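Putative oxidoreductase (Pseudomonas putida, PDB 3L6D) probably binds NADP and acts as an oxidoreductase. Local coordinates at residues M20-A25 with A46-A51; E57-A62 with H80-M85; A61-S64 with A68-F71; F190-G195 with V261-F266; M279-Q284 with T289-A294. All blocks are in the same frame, centred on the assembly; numbering follows the deposited sequence.

Contacts 1, 2 and 3 lie within the Rossmann-type, probably nucleotide-binding domain, contacts 4 and 5 in the helical C-terminal domain, and together they illustrate how chemistry follows place in a fold. The first three are buried; contacts 1 and 2 are apolar, while contact 3 adds a bridging water. Contacts 2 and 3 share helix 59-65 and touch where Leu83 and Val82 meet Phe71, while contact 1 reaches contact 3 through Met24 against Ile70. Contacts 4 and 5 use the start and the end of helix 264-281, about 11 Å apart at their nearest atoms, and both touch the second subunit. Contact 4 is buried and hydrogen-bonded through a carboxylate; contact 5 lies at the surface and mixes an aromatic ring with a lysine.

Contact 1. Residues M20-A25 with A46-A51; sequences MGTIMA and AALVAA
Ala25 N donates to Gly21 O at 2.9 Å, an ordinary bond of helix 19-30, and the methyl of the same residue is part of the surface on which Leu48 rests; Thr22, one turn earlier, adds its methyl and carbonyl. Between the two, the isobutyl end of Leu48 reaches over from helix 42-50 and does nearly all the touching with one branch: Leu48 CD2 lies 3.8 Å from Ala25 CB, 4.0 Å from Thr22 CG2 and 3.7 Å from the backbone Thr22 O. Leu48 CD1 is the more distant branch, 4.1 Å from Ala25 CB. The long axes of Thr22 and Leu48 cross obliquely.

The rotation of Thr22 sorts its two branches by chemistry. With chi1 at -61°, OG1 sits beside the backbone N, from where it hydrogen-bonds to Gly18 O, just before the helix begins, and CG2 is left to face the leucine. The polar branch is thus satisfied locally and the apolar one serves the contact. No hydrogen bond crosses between segments 20-25 and 46-51; one leucine meets small side chains, with the CA atoms of Ala25 and Leu48 7.4 Å apart. Leu48 also leans on Gln26, while Met24, present as selenomethionine, points away from this contact and packs on Tyr100 and Ile127.

Helices 19-30 and 42-50 follow the parallel strands 12-15 and 35-38 in successive beta-alpha units, and Gly21 closes a GxGxxG pattern with Gly16 and Gly18, features consistent with the dinucleotide-binding Rossmann fold.

Contact 2. Residues E57-A62 with H80-M85; sequences ESVKAA and HEVLGM
Val59 offers both of its methyls to the segment 80-85: Val82 CG1 meets both, closer to CG1, while CG2 also meets the selenium of Met85. On the tight side, Val59 CG1 stands 3.6 Å from Val82 CG1, methyl against methyl, with Val82 O a looser neighbour at 4.0 Å from the same Val59 CG1. The torsion explains the division: CG1 of Val59 is anti to its own nitrogen (chi1 177°), which aims this branch at helix 76-84 and turns CG2 to Met85. Val82 is buried, and Leu73 and Phe71 press on it as well, while Val88 of helix 88-92 covers Val59.

Met85, a selenomethionine just past the end of helix 76-84, forms the loose side. Its looseness lies in exposure and poor order, not in distance: the selenium is 3.5 Å from Val59 CG2, a value itself less certain. The two side chains run at about a right angle, and Met85 also leans on Arg40.

Val59 begins helix 59-65 directly after Ser58, the N-cap residue, whose OG accepts from Ala61 N at 3.1 Å and 159°. That capping bond helps to define the first turn, from which Val59 points at Val82. Replacing Val59 by an alanine would probably open a gap beside Val82 CG1 and leave the selenium of Met85 without its support.

The two helices flank strand 68-71 in the sequence of the Rossmann-type domain. No hydrogen bond crosses between these segments: the contact is apolar, a chemistry that implies shape and exclusion of water rather than direction.

Contact 3. Residues A61-S64 with A68-F71; sequences AALS and ATIF
Helix 59-65 leads into strand 68-71 as the second half of a beta-alpha-beta crossover in the Rossmann-type sheet, and Leu63 packs the one against the other through Thr69. The leucine end crosses the threonine at about a right angle. Leu63 CD2 approaches Thr69 OG1 to 3.3 Å and Thr69 CB to 3.6 Å, so this methyl lies against the body of the threonine. Farther along the strand the same methyl meets Phe71 at the ring edge, near its plane, with Leu63 CD2 to Phe71 CE1 at 4.2 Å.

The polar atoms at this junction are served by water and by an arginine. A chi1 of -65° sets Thr69 OG1 beside its own backbone nitrogen, on the side facing the helix, where no direct bond to the helix forms. Leu63 O accepts from Arg95 NE as well as from a water, so two donors hold the carbonyl near the end of the helix. Ala62 O, in turn, is bonded to Ser13 OG of the adjoining strand 12-15. The bridge closes with that single water, 2.7 Å from Leu63 O and 2.6 Å from Thr69 OG1.

Contact 4. Residues F190-G195 with V261-F266; sequences FFEAVG and VWTPVF
Helix 169-199 runs past the beginning of helix 264-281 with the CA atoms of Glu192 and Thr263 6.5 Å apart, in the all-helical C-terminal domain. The motif is a carboxylate set against the first turn of another helix. Glu192 is fully stretched, with CG anti to the backbone N (chi1 179°), and this carries its two oxygens across to the amides there. OE1 of Glu192 accepts from Val265 N at 2.8 Å and OE2 from Phe266 N, also at 2.8 Å, with N-H...O angles of 152° and 153°. Each oxygen uses its syn lone pair, so the pair of bonds fixes the rotation of the carboxylate.

Thr263 occupies the N-cap position but its side chain makes no capping bond; its backbone lies against the acid, Glu192 CD sitting 3.4 Å from Thr263 CA. The helix start probably favours the ionised form of this buried group. With an alanine in place of Glu192, the amides of Val265 and Phe266 would probably lose their acceptors and a gap would open beside Thr263. Phe293 of the second subunit packs on Glu192, which places this side chain at the subunit interface. Trp262 also faces that subunit, in a cation-pi contact with its Arg275, and on one face of the indole Pro264 CD lies 3.3 Å above the plane, over its centre.

Contact 5. Residues M279-Q284 with T289-A294; sequences MGYGDQ and TTKSFA
Met279 and Tyr281 reach segment 289-294 from both sides of a glycine with positive phi: Gly280 (phi 101°) is the C-prime residue of the Schellman motif that ends helix 264-281, with Tyr281 N bonded to Ala276 O. A type I beta turn from Tyr281 to Gln284 follows, and the chain comes back alongside the tyrosine.

The tyrosine ring is met obliquely at two places, Lys291 CE 3.7 Å from Tyr281 CE1 and Ser292 CA 4.0 Å from Tyr281 CE2. Its hydroxyl end rests near the base of the lysine, with Tyr281 OH 3.8 Å from Lys291 CB. Met279, a selenomethionine, adds its selenium 4.1 Å from Ser292 CB. A bend at chi3 (67°) carries the lysine past the ring to Gln284, where Lys291 NZ donates to Gln284 OE1 at 2.7 Å, in the carbonyl plane and on a lone pair. Phe235 gives this ammonium group a cation-pi partner as well. Thr290 and Phe293 pack on Phe191 and Glu192 of the second subunit, so this surface contact borders the interface. On the returning chain, Thr289 O is gripped twice, by Ser292 N at 3.1 Å and by Ser292 OG at 2.7 Å.

Contact 1. Residues M20-A25 with A46-A51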
# COMPACT_ATOMS: atom_id res chain seq x y z
N MSE B 20 -16.40 11.89 -16.02
CA MSE B 20 -15.05 11.58 -16.49
C MSE B 20 -14.73 12.32 -17.81
O MSE B 20 -13.70 13.00 -17.92
CB MSE B 20 -14.89 10.06 -16.63
CG MSE B 20 -13.49 9.56 -16.93
SE MSE B 20 -12.02 10.27 -15.85
CE MSE B 20 -11.89 8.92 -14.40
N GLY B 21 -15.63 12.20 -18.78
CA GLY B 21 -15.52 12.99 -20.00
C GLY B 21 -15.49 14.49 -19.74
O GLY B 21 -14.67 15.20 -20.32
N THR B 22 -16.35 14.99 -18.85
CA THR B 22 -16.35 16.42 -18.52
C THR B 22 -14.99 16.83 -17.98
O THR B 22 -14.43 17.84 -18.42
CB THR B 22 -17.49 16.81 -17.53
OG1 THR B 22 -18.74 16.50 -18.14
CG2 THR B 22 -17.44 18.31 -17.20
N ILE B 23 -14.43 16.04 -17.04
CA ILE B 23 -13.12 16.46 -16.52
C ILE B 23 -12.01 16.36 -17.55
O ILE B 23 -11.11 17.19 -17.56
CB ILE B 23 -12.69 15.84 -15.13
CG1 ILE B 23 -11.57 16.71 -14.48
CG2 ILE B 23 -12.08 14.49 -15.27
CD1 ILE B 23 -12.04 17.96 -13.79
N MSE B 24 -12.06 15.35 -18.39
CA MSE B 24 -11.06 15.24 -19.45
C MSE B 24 -11.11 16.47 -20.37
O MSE B 24 -10.06 17.09 -20.66
CB MSE B 24 -11.30 13.96 -20.22
CG MSE B 24 -10.88 12.74 -19.43
SE MSE B 24 -11.16 11.14 -20.52
CE MSE B 24 -10.17 9.78 -19.47
N ALA B 25 -12.31 16.83 -20.81
CA ALA B 25 -12.46 18.04 -21.64
C ALA B 25 -11.92 19.29 -20.91
O ALA B 25 -11.22 20.10 -21.52
CB ALA B 25 -13.91 18.23 -22.10
N ALA B 46 -23.15 22.88 -21.44
CA ALA B 46 -23.15 24.33 -21.21
C ALA B 46 -21.86 24.81 -20.49
O ALA B 46 -21.25 25.78 -20.93
CB ALA B 46 -24.40 24.77 -20.44
N ALA B 47 -21.45 24.13 -19.43
CA ALA B 47 -20.24 24.57 -18.71
C ALA B 47 -18.97 24.49 -19.60
O ALA B 47 -18.09 25.35 -19.55
CB ALA B 47 -20.04 23.76 -17.42
N LEU B 48 -18.91 23.46 -20.42
CA LEU B 48 -17.77 23.24 -21.31
C LEU B 48 -17.69 24.29 -22.41
O LEU B 48 -16.63 24.83 -22.66
CB LEU B 48 -17.77 21.82 -21.87
CG LEU B 48 -17.56 20.68 -20.86
CD1 LEU B 48 -17.86 19.35 -21.53
CD2 LEU B 48 -16.18 20.63 -20.21
N VAL B 49 -18.83 24.64 -23.00
CA VAL B 49 -18.90 25.75 -23.96
C VAL B 49 -18.41 27.05 -23.30
O VAL B 49 -17.60 27.79 -23.88
CB VAL B 49 -20.34 25.91 -24.55
CG1 VAL B 49 -20.45 27.17 -25.41
CG2 VAL B 49 -20.68 24.69 -25.42
N ALA B 50 -18.88 27.30 -22.08
CA ALA B 50 -18.51 28.49 -21.31
C ALA B 50 -16.97 28.53 -21.10
O ALA B 50 -16.35 29.61 -21.14
CB ALA B 50 -19.24 28.46 -19.97
N ALA B 51 -16.38 27.34 -20.91
CA ALA B 51 -14.92 27.17 -20.71
C ALA B 51 -14.10 27.17 -22.00
O ALA B 51 -12.89 26.98 -21.94
CB ALA B 51 -14.64 25.88 -19.91

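Contact 2. Residues E57-A62 with H80-M85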
# COMPACT_ATOMS: atom_id res chain seq x y z
N GLU B 57 -22.82 19.68 -33.70
CA GLU B 57 -24.23 19.32 -33.90
C GLU B 57 -24.49 17.80 -33.85
O GLU B 57 -25.63 17.35 -33.61
CB GLU B 57 -24.73 19.94 -35.21
CG GLU B 57 -24.17 19.31 -36.50
CD GLU B 57 -24.71 20.01 -37.76
OE1 GLU B 57 -25.61 20.86 -37.65
OE2 GLU B 57 -24.21 19.69 -38.88
N SER B 58 -23.44 17.01 -34.04
CA SER B 58 -23.63 15.56 -34.17
C SER B 58 -22.34 14.83 -33.83
O SER B 58 -21.27 15.46 -33.82
CB SER B 58 -24.00 15.19 -35.61
OG SER B 58 -22.99 15.56 -36.52
N VAL B 59 -22.47 13.52 -33.60
CA VAL B 59 -21.30 12.61 -33.53
C VAL B 59 -20.40 12.75 -34.76
O VAL B 59 -19.20 12.95 -34.62
CB VAL B 59 -21.71 11.15 -33.32
CG1 VAL B 59 -20.47 10.22 -33.33
CG2 VAL B 59 -22.52 10.99 -32.01
N LYS B 60 -20.97 12.71 -35.96
CA LYS B 60 -20.14 12.77 -37.16
C LYS B 60 -19.36 14.07 -37.28
O LYS B 60 -18.21 14.05 -37.69
CB LYS B 60 -20.93 12.43 -38.45
CG LYS B 60 -22.01 13.42 -38.88
CD LYS B 60 -22.81 12.90 -40.11
CE LYS B 60 -24.25 13.42 -40.06
NZ LYS B 60 -24.31 14.79 -40.66
N ALA B 61 -19.98 15.19 -36.88
CA ALA B 61 -19.27 16.47 -36.89
C ALA B 61 -18.07 16.50 -35.91
O ALA B 61 -17.02 17.03 -36.22
CB ALA B 61 -20.24 17.64 -36.61
N ALA B 62 -18.28 15.94 -34.73
CA ALA B 62 -17.23 15.85 -33.70
C ALA B 62 -16.05 14.97 -34.18
O ALA B 62 -14.87 15.33 -33.99
CB ALA B 62 -17.82 15.32 -32.42
N HIS B 80 -21.93 1.40 -29.29
CA HIS B 80 -22.39 0.91 -30.59
C HIS B 80 -23.43 1.85 -31.16
O HIS B 80 -23.43 2.10 -32.35
CB HIS B 80 -22.88 -0.52 -30.50
CG HIS B 80 -21.78 -1.53 -30.52
ND1 HIS B 80 -21.30 -2.08 -31.69
CD2 HIS B 80 -21.06 -2.09 -29.52
CE1 HIS B 80 -20.34 -2.95 -31.41
NE2 HIS B 80 -20.16 -2.96 -30.09
N GLU B 81 -24.29 2.38 -30.30
CA GLU B 81 -25.31 3.37 -30.70
C GLU B 81 -24.69 4.64 -31.35
O GLU B 81 -25.11 5.09 -32.44
CB GLU B 81 -26.15 3.74 -29.48
CG GLU B 81 -27.15 4.86 -29.73
CD GLU B 81 -27.98 5.20 -28.50
OE1 GLU B 81 -27.46 5.07 -27.35
OE2 GLU B 81 -29.15 5.61 -28.68
N VAL B 82 -23.68 5.20 -30.67
CA VAL B 82 -22.92 6.32 -31.21
C VAL B 82 -22.35 5.97 -32.59
O VAL B 82 -22.52 6.74 -33.54
CB VAL B 82 -21.79 6.77 -30.21
CG1 VAL B 82 -20.73 7.60 -30.92
CG2 VAL B 82 -22.38 7.56 -29.04
N LEU B 83 -21.72 4.80 -32.70
CA LEU B 83 -21.06 4.36 -33.93
C LEU B 83 -22.03 4.04 -35.08
O LEU B 83 -21.64 4.03 -36.26
CB LEU B 83 -20.16 3.14 -33.68
CG LEU B 83 -18.71 3.24 -33.16
CD1 LEU B 83 -17.93 4.48 -33.64
CD2 LEU B 83 -18.73 3.21 -31.69
N GLY B 84 -23.29 3.76 -34.73
CA GLY B 84 -24.31 3.41 -35.73
C GLY B 84 -25.03 4.62 -36.28
O GLY B 84 -25.77 4.51 -37.26
N MSE B 85 -24.82 5.79 -35.68
CA MSE B 85 -25.55 7.00 -36.07
C MSE B 85 -25.29 7.44 -37.53
O MSE B 85 -24.33 6.97 -38.14
CB MSE B 85 -25.28 8.13 -35.08
CG MSE B 85 -26.12 8.02 -33.82
SE MSE B 85 -25.56 9.24 -32.40
CE MSE B 85 -27.38 9.84 -31.91

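Contact 3. Residues A61-S64 with A68-F71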
# COMPACT_ATOMS: atom_id res chain seq x y z
N ALA B 61 -19.98 15.19 -36.88
CA ALA B 61 -19.27 16.47 -36.89
C ALA B 61 -18.07 16.50 -35.91
O ALA B 61 -17.02 17.03 -36.22
CB ALA B 61 -20.24 17.64 -36.61
N ALA B 62 -18.28 15.94 -34.73
CA ALA B 62 -17.23 15.85 -33.70
C ALA B 62 -16.05 14.97 -34.18
O ALA B 62 -14.87 15.33 -33.99
CB ALA B 62 -17.82 15.32 -32.42
N LEU B 63 -16.38 13.85 -34.84
CA LEU B 63 -15.35 12.98 -35.43
C LEU B 63 -14.54 13.68 -36.49
O LEU B 63 -13.30 13.52 -36.52
CB LEU B 63 -15.97 11.68 -35.99
CG LEU B 63 -16.50 10.76 -34.90
CD1 LEU B 63 -17.32 9.60 -35.56
CD2 LEU B 63 -15.33 10.21 -34.07
N SER B 64 -15.22 14.48 -37.32
CA SER B 64 -14.59 15.16 -38.43
C SER B 64 -13.73 16.31 -37.94
O SER B 64 -12.71 16.64 -38.56
CB SER B 64 -15.65 15.66 -39.46
OG SER B 64 -16.29 14.54 -40.08
N ALA B 68 -8.35 13.12 -33.49
CA ALA B 68 -8.66 12.08 -32.49
C ALA B 68 -9.93 12.47 -31.73
O ALA B 68 -10.13 13.65 -31.42
CB ALA B 68 -7.53 11.92 -31.51
N THR B 69 -10.72 11.47 -31.37
CA THR B 69 -11.89 11.70 -30.59
C THR B 69 -11.81 10.78 -29.36
O THR B 69 -11.55 9.57 -29.48
CB THR B 69 -13.19 11.38 -31.38
OG1 THR B 69 -13.33 12.29 -32.47
CG2 THR B 69 -14.39 11.55 -30.48
N ILE B 70 -12.03 11.35 -28.19
CA ILE B 70 -12.03 10.55 -26.98
C ILE B 70 -13.48 10.12 -26.70
O ILE B 70 -14.37 10.98 -26.68
CB ILE B 70 -11.46 11.39 -25.85
CG1 ILE B 70 -9.96 11.57 -26.04
CG2 ILE B 70 -11.71 10.76 -24.47
CD1 ILE B 70 -9.44 12.61 -25.12
N PHE B 71 -13.72 8.82 -26.53
CA PHE B 71 -15.07 8.29 -26.19
C PHE B 71 -15.14 7.94 -24.70
O PHE B 71 -14.29 7.23 -24.19
CB PHE B 71 -15.39 6.98 -26.90
CG PHE B 71 -15.86 7.11 -28.30
CD1 PHE B 71 -15.37 8.06 -29.16
CD2 PHE B 71 -16.74 6.17 -28.80
CE1 PHE B 71 -15.81 8.15 -30.49
CE2 PHE B 71 -17.18 6.22 -30.12
CZ PHE B 71 -16.71 7.23 -30.97
O HOH W 1 -11.78 12.39 -34.59

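Contact 4. Residues F190-G195 with V261-F266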
# COMPACT_ATOMS: atom_id res chain seq x y z
N PHE B 190 -6.51 -1.38 4.42
CA PHE B 190 -6.44 -0.22 5.27
C PHE B 190 -7.77 0.04 5.99
O PHE B 190 -7.78 0.24 7.21
CB PHE B 190 -5.93 1.01 4.49
CG PHE B 190 -5.79 2.24 5.32
CD1 PHE B 190 -4.62 2.48 6.03
CD2 PHE B 190 -6.84 3.18 5.39
CE1 PHE B 190 -4.49 3.63 6.82
CE2 PHE B 190 -6.72 4.34 6.18
CZ PHE B 190 -5.54 4.56 6.90
N PHE B 191 -8.90 0.01 5.25
CA PHE B 191 -10.23 0.14 5.86
C PHE B 191 -10.47 -0.89 6.93
O PHE B 191 -10.98 -0.56 8.01
CB PHE B 191 -11.38 0.16 4.80
CG PHE B 191 -11.18 1.16 3.72
CD1 PHE B 191 -10.60 2.40 3.99
CD2 PHE B 191 -11.57 0.88 2.40
CE1 PHE B 191 -10.41 3.34 2.97
CE2 PHE B 191 -11.38 1.81 1.38
CZ PHE B 191 -10.81 3.05 1.66
N GLU B 192 -10.09 -2.14 6.65
CA GLU B 192 -10.26 -3.24 7.61
C GLU B 192 -9.47 -3.01 8.93
O GLU B 192 -9.99 -3.25 10.01
CB GLU B 192 -9.95 -4.61 6.96
CG GLU B 192 -10.07 -5.83 7.91
CD GLU B 192 -9.76 -7.18 7.27
OE1 GLU B 192 -10.68 -7.78 6.65
OE2 GLU B 192 -8.63 -7.68 7.42
N ALA B 193 -8.22 -2.55 8.81
CA ALA B 193 -7.35 -2.36 9.98
C ALA B 193 -7.83 -1.19 10.80
O ALA B 193 -7.91 -1.29 12.03
CB ALA B 193 -5.88 -2.19 9.55
N VAL B 194 -8.19 -0.10 10.13
CA VAL B 194 -8.80 1.05 10.81
C VAL B 194 -10.11 0.68 11.55
O VAL B 194 -10.33 1.04 12.72
CB VAL B 194 -9.02 2.23 9.82
CG1 VAL B 194 -9.89 3.33 10.46
CG2 VAL B 194 -7.68 2.83 9.41
N GLY B 195 -10.98 -0.06 10.86
CA GLY B 195 -12.22 -0.53 11.46
C GLY B 195 -11.93 -1.42 12.65
O GLY B 195 -12.63 -1.35 13.67
N VAL B 261 -13.11 -8.92 16.43
CA VAL B 261 -13.16 -8.22 15.15
C VAL B 261 -13.27 -9.20 13.97
O VAL B 261 -12.68 -10.28 13.99
CB VAL B 261 -11.95 -7.26 14.94
CG1 VAL B 261 -11.70 -6.45 16.19
CG2 VAL B 261 -10.71 -8.01 14.60
N TRP B 262 -14.02 -8.78 12.95
CA TRP B 262 -14.17 -9.51 11.69
C TRP B 262 -13.12 -8.97 10.74
O TRP B 262 -13.14 -7.79 10.37
CB TRP B 262 -15.55 -9.26 11.10
CG TRP B 262 -15.85 -9.98 9.79
CD1 TRP B 262 -15.78 -11.32 9.55
CD2 TRP B 262 -16.32 -9.37 8.57
NE1 TRP B 262 -16.17 -11.59 8.24
CE2 TRP B 262 -16.51 -10.41 7.62
CE3 TRP B 262 -16.61 -8.06 8.19
CZ2 TRP B 262 -16.95 -10.18 6.32
CZ3 TRP B 262 -17.05 -7.82 6.88
CH2 TRP B 262 -17.22 -8.88 5.97
N THR B 263 -12.18 -9.83 10.37
CA THR B 263 -11.11 -9.42 9.47
C THR B 263 -10.94 -10.48 8.41
O THR B 263 -9.95 -11.19 8.40
CB THR B 263 -9.78 -9.26 10.21
OG1 THR B 263 -9.43 -10.51 10.80
CG2 THR B 263 -9.88 -8.19 11.28
N PRO B 264 -11.91 -10.58 7.48
CA PRO B 264 -11.78 -11.61 6.45
C PRO B 264 -10.57 -11.42 5.54
O PRO B 264 -10.03 -12.42 5.07
CB PRO B 264 -13.06 -11.43 5.63
CG PRO B 264 -13.46 -10.00 5.87
CD PRO B 264 -13.15 -9.80 7.31
N VAL B 265 -10.17 -10.17 5.28
CA VAL B 265 -9.03 -9.92 4.37
C VAL B 265 -7.78 -10.42 5.05
O VAL B 265 -7.02 -11.21 4.48
CB VAL B 265 -8.89 -8.44 3.94
CG1 VAL B 265 -7.74 -8.28 2.94
CG2 VAL B 265 -10.19 -7.93 3.32
N PHE B 266 -7.57 -10.01 6.31
CA PHE B 266 -6.40 -10.54 7.05
C PHE B 266 -6.39 -12.06 7.23
O PHE B 266 -5.34 -12.69 7.14
CB PHE B 266 -6.15 -9.84 8.40
CG PHE B 266 -4.76 -10.04 8.89
CD1 PHE B 266 -3.68 -9.39 8.25
CD2 PHE B 266 -4.49 -10.95 9.89
CE1 PHE B 266 -2.38 -9.61 8.68
CE2 PHE B 266 -3.18 -11.17 10.31
CZ PHE B 266 -2.13 -10.49 9.71

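Contact 5. Residues M279-Q284 with T289-A294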
# COMPACT_ATOMS: atom_id res chain seq x y z
N MSE B 279 4.03 -25.40 1.82
CA MSE B 279 4.49 -25.82 0.51
C MSE B 279 6.01 -25.88 0.39
O MSE B 279 6.53 -26.15 -0.68
CB MSE B 279 3.93 -24.90 -0.59
CG MSE B 279 2.49 -25.21 -1.03
SE MSE B 279 1.79 -23.91 -2.34
CE MSE B 279 2.85 -24.43 -3.92
N GLY B 280 6.72 -25.61 1.48
CA GLY B 280 8.18 -25.59 1.42
C GLY B 280 8.86 -24.23 1.34
O GLY B 280 10.09 -24.16 1.38
N TYR B 281 8.08 -23.15 1.27
CA TYR B 281 8.65 -21.81 1.16
C TYR B 281 9.06 -21.15 2.48
O TYR B 281 9.58 -20.03 2.46
CB TYR B 281 7.73 -20.87 0.38
CG TYR B 281 7.56 -21.30 -1.04
CD1 TYR B 281 8.63 -21.23 -1.94
CD2 TYR B 281 6.35 -21.81 -1.49
CE1 TYR B 281 8.50 -21.65 -3.25
CE2 TYR B 281 6.20 -22.22 -2.80
CZ TYR B 281 7.28 -22.14 -3.67
OH TYR B 281 7.12 -22.55 -4.98
N GLY B 282 8.88 -21.85 3.60
CA GLY B 282 9.12 -21.27 4.93
C GLY B 282 10.47 -20.62 5.19
O GLY B 282 10.56 -19.58 5.87
N ASP B 283 11.53 -21.22 4.65
CA ASP B 283 12.87 -20.71 4.88
C ASP B 283 13.29 -19.64 3.87
O ASP B 283 14.41 -19.12 3.93
CB ASP B 283 13.89 -21.86 4.89
CG ASP B 283 13.97 -22.60 3.57
OD1 ASP B 283 13.09 -22.41 2.71
OD2 ASP B 283 14.92 -23.39 3.39
N GLN B 284 12.41 -19.31 2.93
CA GLN B 284 12.72 -18.24 1.97
C GLN B 284 12.21 -16.85 2.40
O GLN B 284 11.44 -16.73 3.34
CB GLN B 284 12.20 -18.61 0.58
CG GLN B 284 12.78 -19.91 0.03
CD GLN B 284 12.21 -20.25 -1.31
OE1 GLN B 284 11.96 -19.37 -2.14
NE2 GLN B 284 11.98 -21.55 -1.54
N THR B 289 6.30 -15.81 -1.30
CA THR B 289 4.85 -15.95 -1.31
C THR B 289 4.33 -15.87 -2.75
O THR B 289 3.42 -16.60 -3.14
CB THR B 289 4.16 -14.87 -0.44
OG1 THR B 289 4.62 -14.98 0.91
CG2 THR B 289 2.63 -15.04 -0.44
N THR B 290 4.91 -14.95 -3.53
CA THR B 290 4.62 -14.84 -4.95
C THR B 290 4.63 -16.18 -5.71
O THR B 290 3.68 -16.48 -6.48
CB THR B 290 5.61 -13.83 -5.62
OG1 THR B 290 5.48 -12.57 -4.93
CG2 THR B 290 5.24 -13.61 -7.05
N LYS B 291 5.69 -16.97 -5.51
CA LYS B 291 5.84 -18.26 -6.20
C LYS B 291 4.77 -19.30 -5.84
O LYS B 291 4.50 -20.19 -6.64
CB LYS B 291 7.24 -18.86 -5.94
CG LYS B 291 8.39 -18.16 -6.68
CD LYS B 291 9.72 -18.22 -5.91
CE LYS B 291 10.30 -19.61 -5.79
NZ LYS B 291 11.44 -19.68 -4.82
N SER B 292 4.16 -19.17 -4.66
CA SER B 292 3.15 -20.12 -4.19
C SER B 292 1.88 -20.06 -5.04
O SER B 292 1.06 -21.00 -5.03
CB SER B 292 2.83 -19.91 -2.69
OG SER B 292 1.98 -18.80 -2.42
N PHE B 293 1.73 -18.99 -5.81
CA PHE B 293 0.60 -18.89 -6.73
C PHE B 293 0.83 -19.58 -8.08
O PHE B 293 -0.11 -19.73 -8.88
CB PHE B 293 0.20 -17.43 -6.92
CG PHE B 293 -0.30 -16.78 -5.66
CD1 PHE B 293 0.55 -16.03 -4.87
CD2 PHE B 293 -1.63 -16.94 -5.27
CE1 PHE B 293 0.09 -15.43 -3.71
CE2 PHE B 293 -2.11 -16.36 -4.10
CZ PHE B 293 -1.25 -15.60 -3.32
N ALA B 294 2.07 -20.01 -8.33
CA ALA B 294 2.45 -20.50 -9.65
C ALA B 294 1.74 -21.80 -10.02
O ALA B 294 1.42 -22.61 -9.14
CB ALA B 294 3.95 -20.67 -9.74